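Local coordinates for ferrous iron uptake transporter protein B (Streptococcus thermophilus, PDB 3TAH) that probably drives GTP-dependent ferrous iron uptake across the cell membrane, and is represented by its cytosolic GTP-binding and helical domains, at residues D55-Y60 / S66-V71; I59-P64 / T100-E105; G190-Q195 / Q220-E225; S183-V188 / F200-L205; I127-L132 / V138-T143. The protein carries 1 engineered substitution. All blocks are in the same frame, centred on the assembly; numbering follows the deposited sequence.

Read from the N terminus, contact 1 comes first and closes the short loop between strand 51-55 and the start of helix 67-77. Contact 2 sets out from the same loop, sharing Ile59 and Tyr60, but reaches on to helix 93-105. Contact 5 closes the turn from helix 129-136 into strand 140-142, and Val138 there touches Ile104 of contact 2. In the helical domain contacts 4 and 3 cross: segment 190-195 lies between the two segments of contact 4, and helix 200-205 between those of contact 3. Met62 of contact 2 packs against Phe200 of contact 4, joining the G domain to the helical domain.

Contact 1: D55-Y60 / S66-V71; sequences DLPGIY and SPEEKV
Pro57 lays its ring along the first turn of helix 67-77, over the backbone and side-chain stem of Glu68. Its CB sits 3.7 Å from Glu68 CB, and its CG reaches the peptide oxygen, 3.6 Å from Glu68 O. Nearer the proline nitrogen, CD meets Val71 CG1 at 4.0 Å, the two side chains crossing at about a right angle. Glu68 bends at chi2 (82°), which takes its carboxylate away from the proline while CG still touches the ring. Ile59 comes next along the loop and rests its CG2 branch on the helix backbone, with Ile59 CG2 3.9 Å from Glu69 N. That amide is itself bonded to the side chain of Ser66: Glu69 N to Ser66 OG is 3.1 Å with an angle of 164° at the hydrogen, the N-cap of the helix that the loop leads into. Between the two segments the packing is apolar, while the preceding Asp55 carboxylate and Leu56 carbonyl both turn to Lys16 of the P-loop. The run Asp55-Leu56-Pro57-Gly58 matches the G3 motif, DxxG, of P-loop GTPases, here leading through the switch II region into its helix.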
# COMPACT_ATOMS: atom_id res chain seq x y z
N ASP A 55 -14.03 0.60 1.58
CA ASP A 55 -13.46 -0.74 1.59
C ASP A 55 -12.88 -0.98 0.20
O ASP A 55 -13.38 -0.47 -0.82
CB ASP A 55 -14.50 -1.81 1.96
CG ASP A 55 -13.87 -3.15 2.27
OD1 ASP A 55 -12.85 -3.20 2.99
OD2 ASP A 55 -14.41 -4.17 1.79
N LEU A 56 -11.79 -1.74 0.17
CA LEU A 56 -11.17 -2.17 -1.07
C LEU A 56 -11.02 -3.68 -0.98
O LEU A 56 -10.91 -4.21 0.13
CB LEU A 56 -9.83 -1.47 -1.28
CG LEU A 56 -9.86 0.04 -1.51
CD1 LEU A 56 -8.44 0.60 -1.65
CD2 LEU A 56 -10.67 0.39 -2.77
N PRO A 57 -11.02 -4.38 -2.13
CA PRO A 57 -10.91 -5.85 -2.10
C PRO A 57 -9.64 -6.30 -1.40
O PRO A 57 -8.61 -5.64 -1.53
CB PRO A 57 -10.85 -6.25 -3.58
CG PRO A 57 -11.23 -5.08 -4.35
CD PRO A 57 -11.09 -3.85 -3.50
N GLY A 58 -9.73 -7.40 -0.66
CA GLY A 58 -8.55 -8.00 -0.05
C GLY A 58 -7.61 -8.49 -1.14
O GLY A 58 -8.02 -9.25 -2.02
N ILE A 59 -6.36 -8.04 -1.10
CA ILE A 59 -5.35 -8.44 -2.08
C ILE A 59 -3.99 -8.64 -1.42
O ILE A 59 -3.73 -8.13 -0.32
CB ILE A 59 -5.21 -7.40 -3.22
CG1 ILE A 59 -4.80 -6.02 -2.69
CG2 ILE A 59 -6.53 -7.26 -3.99
CD1 ILE A 59 -4.54 -5.01 -3.81
N TYR A 60 -3.12 -9.38 -2.10
CA TYR A 60 -1.73 -9.62 -1.65
C TYR A 60 -0.69 -8.69 -2.29
O TYR A 60 0.41 -8.52 -1.76
CB TYR A 60 -1.34 -11.07 -1.97
CG TYR A 60 -2.12 -12.05 -1.15
CD1 TYR A 60 -1.85 -12.21 0.20
CD2 TYR A 60 -3.14 -12.81 -1.71
CE1 TYR A 60 -2.56 -13.10 0.98
CE2 TYR A 60 -3.86 -13.71 -0.93
CZ TYR A 60 -3.57 -13.85 0.41
OH TYR A 60 -4.29 -14.73 1.20
N SER A 66 -5.45 -9.58 -11.52
CA SER A 66 -6.82 -9.84 -11.05
C SER A 66 -7.65 -8.57 -11.07
O SER A 66 -7.11 -7.47 -10.88
CB SER A 66 -6.84 -10.48 -9.67
OG SER A 66 -6.66 -9.53 -8.65
N PRO A 67 -8.97 -8.72 -11.31
CA PRO A 67 -9.88 -7.58 -11.28
C PRO A 67 -9.86 -6.82 -9.96
O PRO A 67 -9.94 -5.60 -9.97
CB PRO A 67 -11.25 -8.24 -11.47
CG PRO A 67 -10.94 -9.44 -12.31
CD PRO A 67 -9.68 -9.95 -11.73
N GLU A 68 -9.74 -7.56 -8.87
CA GLU A 68 -9.67 -7.01 -7.51
C GLU A 68 -8.44 -6.14 -7.31
O GLU A 68 -8.54 -5.05 -6.77
CB GLU A 68 -9.68 -8.15 -6.49
CG GLU A 68 -11.02 -8.86 -6.38
CD GLU A 68 -11.27 -9.92 -7.44
OE1 GLU A 68 -10.33 -10.33 -8.18
OE2 GLU A 68 -12.44 -10.35 -7.55
N GLU A 69 -7.28 -6.63 -7.75
CA GLU A 69 -6.04 -5.86 -7.70
C GLU A 69 -6.13 -4.59 -8.56
O GLU A 69 -5.63 -3.54 -8.17
CB GLU A 69 -4.88 -6.70 -8.20
CG GLU A 69 -4.45 -7.78 -7.24
CD GLU A 69 -3.50 -8.74 -7.90
OE1 GLU A 69 -2.29 -8.69 -7.62
OE2 GLU A 69 -3.98 -9.54 -8.72
N LYS A 70 -6.77 -4.71 -9.72
CA LYS A 70 -6.93 -3.55 -10.62
C LYS A 70 -7.84 -2.49 -9.99
O LYS A 70 -7.55 -1.30 -10.05
CB LYS A 70 -7.43 -3.97 -12.01
CG LYS A 70 -7.44 -2.82 -13.00
CD LYS A 70 -7.74 -3.24 -14.44
CE LYS A 70 -7.66 -2.05 -15.38
NZ LYS A 70 -8.72 -1.04 -15.11
N VAL A 71 -8.95 -2.92 -9.40
CA VAL A 71 -9.85 -1.99 -8.72
C VAL A 71 -9.10 -1.23 -7.63
O VAL A 71 -9.21 -0.00 -7.54
CB VAL A 71 -11.11 -2.72 -8.16
CG1 VAL A 71 -11.74 -1.98 -6.96
CG2 VAL A 71 -12.11 -2.89 -9.31

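Contact 2: I59-P64 / T100-E105; sequences IYSMSP and TTQLIE
The loop passes helix 93-105 with Met62 beside Gln102, 7.2 Å separating Met62 CA and Gln102 CA. Gln102 spans the gap with a chain extended beyond CG, and its amide grips the loop at two points. The loop amide donates to the side-chain oxygen: Met62 N to Gln102 OE1 is 2.9 Å, the donor tilted 29° out of the carbonyl plane. The NE2 end donates a hydrogen bond to Ser61 in the given one of its two deposited conformers, Gln102 NE2 to Ser61 OG being 2.9 Å and nearly in the amide plane. When Ser61 takes this conformer, both ends of the amide are engaged, which should resist its rotation. This loop follows the G3 sequence in the switch II region of the GTPase, and here it is bonded to helix 93-105 of the same G domain. Met62 runs the opposite way to Gln102: its chain bends at chi3 (-70°) and brings the methyl back over the helix, Met62 CE lying 3.6 Å from Gln102 O and 3.7 Å from Gln102 CB. Leu103 also touches the methyl, its CD2 4.0 Å from Met62 CE. Phe200 of the helical domain packs there too, and Met62 O accepts from Arg73 NH2.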
# COMPACT_ATOMS: atom_id res chain seq x y z
N ILE A 59 -6.36 -8.04 -1.10
CA ILE A 59 -5.35 -8.44 -2.08
C ILE A 59 -3.99 -8.64 -1.42
O ILE A 59 -3.73 -8.13 -0.32
CB ILE A 59 -5.21 -7.40 -3.22
CG1 ILE A 59 -4.80 -6.02 -2.69
CG2 ILE A 59 -6.53 -7.26 -3.99
CD1 ILE A 59 -4.54 -5.01 -3.81
N TYR A 60 -3.12 -9.38 -2.10
CA TYR A 60 -1.73 -9.62 -1.65
C TYR A 60 -0.69 -8.69 -2.29
O TYR A 60 0.41 -8.52 -1.76
CB TYR A 60 -1.34 -11.07 -1.97
CG TYR A 60 -2.12 -12.05 -1.15
CD1 TYR A 60 -1.85 -12.21 0.20
CD2 TYR A 60 -3.14 -12.81 -1.71
CE1 TYR A 60 -2.56 -13.10 0.98
CE2 TYR A 60 -3.86 -13.71 -0.93
CZ TYR A 60 -3.57 -13.85 0.41
OH TYR A 60 -4.29 -14.73 1.20
N SER A 61 -1.05 -8.10 -3.42
CA SER A 61 -0.13 -7.27 -4.18
C SER A 61 -0.96 -6.43 -5.12
O SER A 61 -2.16 -6.64 -5.21
CB SER A 61 0.84 -8.16 -4.97
OG SER A 61 1.85 -7.39 -5.58
N MET A 62 -0.34 -5.45 -5.78
CA MET A 62 -1.01 -4.65 -6.81
C MET A 62 -0.43 -5.01 -8.19
O MET A 62 0.24 -4.20 -8.85
CB MET A 62 -0.92 -3.16 -6.49
CG MET A 62 -1.94 -2.74 -5.45
SD MET A 62 -2.03 -0.96 -5.22
CE MET A 62 -0.49 -0.76 -4.45
N SER A 63 -0.72 -6.24 -8.59
CA SER A 63 -0.30 -6.77 -9.88
C SER A 63 -1.41 -6.56 -10.92
O SER A 63 -2.55 -6.24 -10.56
CB SER A 63 0.06 -8.25 -9.76
OG SER A 63 -1.08 -9.06 -10.04
N PRO A 64 -1.11 -6.76 -12.21
CA PRO A 64 -2.15 -6.55 -13.22
C PRO A 64 -3.08 -7.75 -13.46
O PRO A 64 -3.95 -7.68 -14.33
CB PRO A 64 -1.33 -6.21 -14.50
CG PRO A 64 0.03 -6.78 -14.29
CD PRO A 64 0.20 -7.09 -12.80
N THR A 100 2.04 -3.69 1.80
CA THR A 100 2.25 -2.43 2.47
C THR A 100 3.28 -1.56 1.73
O THR A 100 3.06 -0.36 1.53
CB THR A 100 2.70 -2.66 3.92
OG1 THR A 100 1.75 -3.49 4.60
CG2 THR A 100 2.87 -1.32 4.64
N THR A 101 4.38 -2.18 1.30
CA THR A 101 5.43 -1.42 0.61
C THR A 101 4.88 -0.75 -0.65
O THR A 101 5.21 0.39 -0.98
CB THR A 101 6.69 -2.28 0.28
OG1 THR A 101 6.35 -3.34 -0.62
CG2 THR A 101 7.34 -2.85 1.55
N GLN A 102 4.02 -1.46 -1.36
CA GLN A 102 3.39 -0.94 -2.56
C GLN A 102 2.37 0.16 -2.28
O GLN A 102 2.27 1.11 -3.05
CB GLN A 102 2.73 -2.08 -3.33
CG GLN A 102 3.69 -3.16 -3.79
CD GLN A 102 2.95 -4.33 -4.37
OE1 GLN A 102 2.17 -4.17 -5.30
NE2 GLN A 102 3.17 -5.53 -3.81
N LEU A 103 1.63 0.01 -1.18
CA LEU A 103 0.69 1.05 -0.74
C LEU A 103 1.41 2.36 -0.42
O LEU A 103 0.95 3.43 -0.84
CB LEU A 103 -0.13 0.57 0.46
CG LEU A 103 -1.02 -0.66 0.22
CD1 LEU A 103 -1.61 -1.16 1.55
CD2 LEU A 103 -2.14 -0.39 -0.81
N ILE A 104 2.55 2.29 0.29
CA ILE A 104 3.32 3.49 0.62
C ILE A 104 3.72 4.22 -0.66
O ILE A 104 3.65 5.45 -0.74
CB ILE A 104 4.57 3.15 1.49
CG1 ILE A 104 4.13 2.61 2.86
CG2 ILE A 104 5.46 4.40 1.68
CD1 ILE A 104 5.25 1.98 3.73
N GLU A 105 4.12 3.46 -1.67
CA GLU A 105 4.60 4.00 -2.94
C GLU A 105 3.54 4.76 -3.75
O GLU A 105 3.89 5.57 -4.61
CB GLU A 105 5.23 2.88 -3.76
CG GLU A 105 6.53 2.39 -3.11
CD GLU A 105 7.01 1.04 -3.59
OE1 GLU A 105 6.30 0.37 -4.38
OE2 GLU A 105 8.12 0.66 -3.17

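Contact 3: G190-Q195 / Q220-E225; sequences GNSVPQ and QFQRKE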
# COMPACT_ATOMS: atom_id res chain seq x y z
N GLY A 190 9.69 12.59 -16.43
CA GLY A 190 9.42 14.03 -16.38
C GLY A 190 8.07 14.27 -15.72
O GLY A 190 7.83 13.73 -14.63
N ASN A 191 7.19 15.03 -16.37
CA ASN A 191 5.85 15.34 -15.85
C ASN A 191 4.73 14.47 -16.43
O ASN A 191 3.56 14.85 -16.39
CB ASN A 191 5.53 16.84 -16.02
CG ASN A 191 5.31 17.24 -17.48
OD1 ASN A 191 5.52 16.45 -18.41
ND2 ASN A 191 4.88 18.49 -17.68
N SER A 192 5.10 13.31 -16.97
CA SER A 192 4.13 12.38 -17.56
C SER A 192 3.21 11.75 -16.54
O SER A 192 2.14 11.27 -16.89
CB SER A 192 4.85 11.26 -18.34
OG SER A 192 5.42 11.79 -19.52
N VAL A 193 3.64 11.75 -15.28
CA VAL A 193 2.84 11.26 -14.16
C VAL A 193 2.88 12.27 -13.03
O VAL A 193 3.75 13.12 -13.00
CB VAL A 193 3.38 9.91 -13.66
CG1 VAL A 193 3.28 8.87 -14.79
CG2 VAL A 193 4.80 10.02 -13.16
N PRO A 194 1.93 12.19 -12.08
CA PRO A 194 1.99 13.09 -10.93
C PRO A 194 3.23 12.85 -10.06
O PRO A 194 3.67 11.69 -9.91
CB PRO A 194 0.72 12.77 -10.14
CG PRO A 194 -0.18 12.05 -11.11
CD PRO A 194 0.74 11.32 -12.03
N GLN A 195 3.78 13.92 -9.50
CA GLN A 195 4.90 13.80 -8.56
C GLN A 195 4.58 12.86 -7.39
O GLN A 195 5.43 12.05 -7.01
CB GLN A 195 5.37 15.17 -8.05
CG GLN A 195 6.18 15.97 -9.09
CD GLN A 195 7.60 15.45 -9.23
OE1 GLN A 195 7.93 14.68 -10.17
NE2 GLN A 195 8.44 15.84 -8.30
N GLN A 220 8.46 7.60 -27.92
CA GLN A 220 9.42 6.58 -28.34
C GLN A 220 10.73 6.78 -27.58
O GLN A 220 11.33 5.82 -27.13
CB GLN A 220 9.67 6.63 -29.85
CG GLN A 220 10.75 5.66 -30.32
CD GLN A 220 10.95 5.64 -31.82
OE1 GLN A 220 10.40 6.46 -32.55
NE2 GLN A 220 11.75 4.70 -32.28
N PHE A 221 11.17 8.03 -27.43
CA PHE A 221 12.44 8.28 -26.73
C PHE A 221 12.36 7.85 -25.26
O PHE A 221 13.29 7.22 -24.74
CB PHE A 221 12.88 9.75 -26.87
CG PHE A 221 14.12 10.06 -26.08
CD1 PHE A 221 15.31 9.42 -26.38
CD2 PHE A 221 14.08 10.98 -25.04
CE1 PHE A 221 16.46 9.68 -25.65
CE2 PHE A 221 15.23 11.25 -24.30
CZ PHE A 221 16.43 10.59 -24.62
N GLN A 222 11.25 8.17 -24.59
CA GLN A 222 11.03 7.77 -23.20
C GLN A 222 11.12 6.25 -23.06
O GLN A 222 11.80 5.74 -22.17
CB GLN A 222 9.68 8.28 -22.67
CG GLN A 222 9.69 9.73 -22.23
CD GLN A 222 8.31 10.25 -21.86
OE1 GLN A 222 7.37 10.14 -22.66
NE2 GLN A 222 8.18 10.84 -20.68
N ARG A 223 10.46 5.54 -23.96
CA ARG A 223 10.45 4.07 -23.95
C ARG A 223 11.85 3.50 -24.17
O ARG A 223 12.23 2.52 -23.51
CB ARG A 223 9.46 3.52 -24.98
CG ARG A 223 8.00 3.86 -24.64
CD ARG A 223 7.05 3.65 -25.82
NE ARG A 223 6.64 2.26 -25.96
CZ ARG A 223 5.88 1.77 -26.94
NH1 ARG A 223 5.44 2.55 -27.93
NH2 ARG A 223 5.56 0.47 -26.95
N LYS A 224 12.62 4.10 -25.07
CA LYS A 224 14.01 3.67 -25.30
C LYS A 224 14.88 3.87 -24.06
O LYS A 224 15.65 2.97 -23.69
CB LYS A 224 14.63 4.42 -26.48
CG LYS A 224 14.10 3.98 -27.82
CD LYS A 224 14.62 4.83 -28.98
CE LYS A 224 16.07 4.54 -29.29
NZ LYS A 224 16.42 4.98 -30.68
N GLU A 225 14.75 5.03 -23.42
CA GLU A 225 15.49 5.34 -22.18
C GLU A 225 15.18 4.30 -21.10
O GLU A 225 16.08 3.81 -20.42
CB GLU A 225 15.10 6.70 -21.59
CG GLU A 225 15.51 7.94 -22.34
CD GLU A 225 15.06 9.21 -21.64
OE1 GLU A 225 15.88 9.80 -20.93
OE2 GLU A 225 13.89 9.60 -21.81
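Gln222 and Ser192 meet through a single hydrogen bond that joins the loop after helix 176-189 to the first turns of helix 220-237. The Gln222 side chain is extended beyond CG and presents its amide end-on to the serine. Gln222 NE2 lies 3.1 Å from Ser192 OG, almost straight at 170°, with the hydroxyl oxygen only 5° out of the amide plane. A chi1 of -71° puts the Ser192 hydroxyl beside its own backbone N, facing the helix.

The firm part of the contact is this polar cluster. The same NE2 also gives a hydrogen to Val188 O, and OE1 accepts from Ser219 N, the amide just before the helix begins, so both ends of the amide are engaged, which should hold its rotation. Ser192 OG adds a weak bond to Leu189 O. The carbonyls of Val188 and Leu189 belong to the last turn of helix 176-189, where Gly190 breaks the helix with a positive phi of 56°.

Around the cluster the contact is thin. Across the two segments only Ser192 and Gln222 come within contact distance, and the partly exposed Ser192, which also meets a crystal neighbour, marks the looser side.

Within the helical domain, the contact brings the C-terminal end of helix 176-189 up to the N-terminal end of helix 220-237. The loop continues through Val193, which packs on Ala198 and Tyr201 of helix 198-206 and on Leu216.

Contact 4: S183-V188 / F200-L205; sequences SQILEV and FYAIKL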
# COMPACT_ATOMS: atom_id res chain seq x y z
N SER A 183 15.54 6.32 -10.07
CA SER A 183 15.91 7.72 -10.33
C SER A 183 15.98 8.07 -11.82
O SER A 183 15.51 9.14 -12.23
CB SER A 183 17.25 8.06 -9.67
OG SER A 183 17.06 8.24 -8.28
N GLN A 184 16.59 7.20 -12.62
CA GLN A 184 16.70 7.43 -14.08
C GLN A 184 15.36 7.29 -14.79
O GLN A 184 15.08 8.04 -15.74
CB GLN A 184 17.77 6.52 -14.68
CG GLN A 184 19.16 6.97 -14.22
CD GLN A 184 20.22 5.95 -14.50
OE1 GLN A 184 20.14 5.22 -15.47
NE2 GLN A 184 21.24 5.90 -13.65
N ILE A 185 14.51 6.37 -14.34
CA ILE A 185 13.16 6.25 -14.89
C ILE A 185 12.35 7.51 -14.54
O ILE A 185 11.62 8.03 -15.39
CB ILE A 185 12.46 4.95 -14.45
CG1 ILE A 185 13.14 3.75 -15.12
CG2 ILE A 185 10.98 4.98 -14.84
CD1 ILE A 185 12.72 2.41 -14.53
N LEU A 186 12.48 8.00 -13.31
CA LEU A 186 11.86 9.27 -12.91
C LEU A 186 12.30 10.43 -13.81
O LEU A 186 11.46 11.23 -14.22
CB LEU A 186 12.12 9.60 -11.44
CG LEU A 186 11.36 8.76 -10.42
CD1 LEU A 186 11.94 8.98 -9.01
CD2 LEU A 186 9.84 9.06 -10.47
N GLU A 187 13.60 10.51 -14.12
CA GLU A 187 14.11 11.54 -15.05
C GLU A 187 13.47 11.40 -16.42
O GLU A 187 13.04 12.39 -17.00
CB GLU A 187 15.63 11.43 -15.24
CG GLU A 187 16.49 11.73 -14.03
CD GLU A 187 17.91 11.15 -14.13
OE1 GLU A 187 18.40 10.85 -15.25
OE2 GLU A 187 18.56 10.98 -13.07
N VAL A 188 13.39 10.17 -16.93
CA VAL A 188 12.78 9.93 -18.23
C VAL A 188 11.28 10.27 -18.22
O VAL A 188 10.76 10.80 -19.21
CB VAL A 188 12.95 8.47 -18.68
N PHE A 200 5.65 5.06 -7.69
CA PHE A 200 4.80 3.91 -8.00
C PHE A 200 4.90 3.58 -9.48
O PHE A 200 5.09 2.42 -9.86
CB PHE A 200 3.33 4.17 -7.65
CG PHE A 200 2.43 3.04 -8.02
CD1 PHE A 200 2.15 2.04 -7.10
CD2 PHE A 200 1.85 2.97 -9.28
CE1 PHE A 200 1.33 0.98 -7.44
CE2 PHE A 200 1.02 1.90 -9.61
CZ PHE A 200 0.77 0.92 -8.69
N TYR A 201 4.76 4.60 -10.32
CA TYR A 201 4.82 4.41 -11.76
C TYR A 201 6.22 4.01 -12.21
O TYR A 201 6.36 3.15 -13.08
CB TYR A 201 4.37 5.67 -12.49
CG TYR A 201 2.89 5.88 -12.44
CD1 TYR A 201 2.03 5.06 -13.17
CD2 TYR A 201 2.34 6.91 -11.69
CE1 TYR A 201 0.66 5.25 -13.13
CE2 TYR A 201 0.98 7.10 -11.65
CZ TYR A 201 0.15 6.28 -12.38
OH TYR A 201 -1.21 6.47 -12.33
N ALA A 202 7.25 4.62 -11.63
CA ALA A 202 8.62 4.29 -12.02
C ALA A 202 8.94 2.81 -11.74
O ALA A 202 9.54 2.13 -12.56
CB ALA A 202 9.62 5.21 -11.32
N ILE A 203 8.53 2.32 -10.57
CA ILE A 203 8.78 0.93 -10.20
C ILE A 203 7.98 -0.01 -11.10
O ILE A 203 8.51 -1.04 -11.54
CB ILE A 203 8.46 0.66 -8.71
CG1 ILE A 203 9.46 1.40 -7.83
CG2 ILE A 203 8.56 -0.87 -8.41
CD1 ILE A 203 9.07 1.49 -6.39
N LYS A 204 6.72 0.33 -11.36
CA LYS A 204 5.90 -0.46 -12.28
C LYS A 204 6.49 -0.55 -13.69
O LYS A 204 6.46 -1.60 -14.31
CB LYS A 204 4.48 0.10 -12.35
CG LYS A 204 3.68 -0.19 -11.11
CD LYS A 204 3.06 -1.56 -11.17
CE LYS A 204 2.57 -2.05 -9.82
NZ LYS A 204 3.72 -2.39 -8.93
N LEU A 205 7.02 0.56 -14.18
CA LEU A 205 7.67 0.56 -15.49
C LEU A 205 8.91 -0.31 -15.49
O LEU A 205 9.16 -1.04 -16.47
CB LEU A 205 8.03 1.98 -15.91
CG LEU A 205 6.80 2.78 -16.36
CD1 LEU A 205 7.12 4.27 -16.38
CD2 LEU A 205 6.29 2.28 -17.71
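Ile185 meets Ala202 where helix 176-189 crosses helix 198-206 in the FeoB cytosolic helical domain. Over these short segments the axes come within 9.0 Å and run at 109° to each other, and the nearest pair of CA atoms is that of Ile185 CA and Ala202 CA, 5.7 Å apart. From CB, which points at the other helix, the isoleucine divides into two branches. CG2 stands anti to the backbone N and goes straight to the alanine: Ile185 CG2 is 3.7 Å from Ala202 CA and 3.8 Å from Ala202 CB. The same methyl also reaches forward along helix 198-206 to the leucine one turn on, with Ile185 CG2 at 4.2 Å from Leu205 CD1. The other branch leaves through CG1, which serves as a spacer, and ends at CD1 against the backbone, where Ile185 CD1 is 3.8 Å from Ala202 O. Helix 220-237 adds to the packing, with Ile229 on Ile185 and Ile226 on Leu205. Leu186, the next residue along, approaches the same alanine from another side, chiefly with its CD2, and Leu186 CD2 lies 3.9 Å from Ala202 CB.

Contact 5: I127-L132 / V138-T143; sequences INVDKL and VPVVAT. With MG (magnesium ion), chain E.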
# COMPACT_ATOMS: atom_id res chain seq x y z
N ILE A 127 5.86 -8.12 18.86
CA ILE A 127 6.21 -7.10 17.88
C ILE A 127 6.33 -5.79 18.64
O ILE A 127 5.43 -5.43 19.40
CB ILE A 127 5.14 -6.94 16.76
CG1 ILE A 127 5.08 -8.19 15.89
CG2 ILE A 127 5.41 -5.68 15.89
CD1 ILE A 127 4.03 -8.19 14.78
N ASN A 128 7.45 -5.09 18.46
CA ASN A 128 7.64 -3.81 19.12
C ASN A 128 7.03 -2.74 18.22
O ASN A 128 7.65 -2.29 17.25
CB ASN A 128 9.12 -3.57 19.43
CG ASN A 128 9.32 -2.40 20.37
OD1 ASN A 128 8.50 -1.48 20.41
ND2 ASN A 128 10.40 -2.44 21.15
N VAL A 129 5.80 -2.34 18.54
CA VAL A 129 5.01 -1.46 17.66
C VAL A 129 5.70 -0.15 17.28
O VAL A 129 5.77 0.17 16.08
CB VAL A 129 3.61 -1.20 18.26
CG1 VAL A 129 2.85 -0.16 17.45
CG2 VAL A 129 2.83 -2.49 18.29
N ASP A 130 6.22 0.60 18.25
CA ASP A 130 6.82 1.89 17.90
C ASP A 130 8.08 1.72 17.02
O ASP A 130 8.32 2.57 16.15
CB ASP A 130 7.07 2.80 19.11
CG ASP A 130 8.30 2.43 19.85
OD1 ASP A 130 8.41 1.24 20.19
OD2 ASP A 130 9.14 3.32 20.09
N LYS A 131 8.86 0.66 17.24
CA LYS A 131 10.02 0.38 16.39
C LYS A 131 9.58 -0.01 14.98
O LYS A 131 10.20 0.41 14.01
CB LYS A 131 10.91 -0.73 16.95
CG LYS A 131 11.74 -0.29 18.15
CD LYS A 131 12.86 -1.29 18.42
CE LYS A 131 13.72 -0.82 19.58
NZ LYS A 131 14.59 -1.92 20.07
N LEU A 132 8.51 -0.80 14.87
CA LEU A 132 7.97 -1.15 13.54
C LEU A 132 7.53 0.11 12.79
O LEU A 132 7.85 0.27 11.61
CB LEU A 132 6.79 -2.13 13.66
CG LEU A 132 6.17 -2.61 12.34
CD1 LEU A 132 7.21 -3.40 11.57
CD2 LEU A 132 4.89 -3.42 12.58
N VAL A 138 5.69 4.84 8.87
CA VAL A 138 4.24 5.03 8.92
C VAL A 138 3.74 4.83 10.34
O VAL A 138 4.33 4.06 11.10
CB VAL A 138 3.47 4.06 8.02
CG1 VAL A 138 3.87 4.26 6.55
CG2 VAL A 138 3.62 2.60 8.47
N PRO A 139 2.64 5.51 10.70
CA PRO A 139 2.03 5.21 11.99
C PRO A 139 1.56 3.76 12.05
O PRO A 139 1.09 3.22 11.04
CB PRO A 139 0.81 6.16 12.05
CG PRO A 139 1.06 7.19 11.01
CD PRO A 139 1.96 6.61 9.99
N VAL A 140 1.71 3.13 13.21
CA VAL A 140 1.22 1.78 13.44
C VAL A 140 0.46 1.75 14.77
O VAL A 140 0.97 2.24 15.78
CB VAL A 140 2.38 0.74 13.48
CG1 VAL A 140 1.82 -0.67 13.66
CG2 VAL A 140 3.25 0.81 12.22
N VAL A 141 -0.73 1.17 14.77
CA VAL A 141 -1.55 0.98 15.97
C VAL A 141 -1.96 -0.50 16.08
O VAL A 141 -2.54 -1.05 15.14
CB VAL A 141 -2.81 1.87 15.93
CG1 VAL A 141 -3.70 1.60 17.16
CG2 VAL A 141 -2.44 3.34 15.86
N ALA A 142 -1.66 -1.13 17.21
CA ALA A 142 -2.03 -2.51 17.45
C ALA A 142 -3.54 -2.57 17.62
O ALA A 142 -4.11 -1.78 18.38
CB ALA A 142 -1.34 -3.07 18.69
N THR A 143 -4.18 -3.49 16.90
CA THR A 143 -5.62 -3.68 17.02
C THR A 143 -5.98 -5.17 17.17
O THR A 143 -5.21 -6.06 16.80
CB THR A 143 -6.41 -3.13 15.79
OG1 THR A 143 -6.08 -3.88 14.62
CG2 THR A 143 -6.12 -1.67 15.55
MG MG E . 8.05 0.05 21.82
O HOH W 1 10.09 0.35 22.21
O HOH W 2 5.96 -0.22 21.20
O HOH W 3 7.64 -1.08 23.48
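Val129 and Val140 make the apolar part of the contact, the valine at the start of helix 129-136 lying over the strand that follows. Their side chains cross at a slant, with Val129 CG1 at 4.0 Å from Val140 CG1. The same methyl also sits on the strand backbone, 3.5 Å from Val129 CG1 to Val140 O. Val129 has CG1 anti to the backbone N (chi1 173°), which leaves CG2 to reach Ala142, 4.2 Å from Val129 CG2 to Ala142 CB. One turn along the helix Leu132 adds its CD2 to Val140 CG1, at 4.3 Å.

The metal bonds lie away from the strand, at the helix start. A magnesium ion is held by Asn128 OD1, at 2.1 Å, by Asp130 OD1 and by three waters. Asn128 occupies the N-cap position, and the two oxygens of the protein stand close to each other because both bind the ion. Two of the waters also bond to the protein: one accepts from Asn128 ND2, at 3.0 Å, and another from Asp130 N, a backbone amide of the first helical turn. This ion is separate from the nucleotide site.

A helix packing its first turn on the edge strand it leads into is part of the alpha/beta build of the P-loop G domain. Strand 140-142 is bonded through its backbone to strand 110-115. Helix 151-159 packs against Val141 from the side of the strand away from Val129, while Ile117 of helix 117-122 touches Ala142. Just past the strand, Thr143 OG1 bonds to Asn115 OD1, a nucleotide-binding residue.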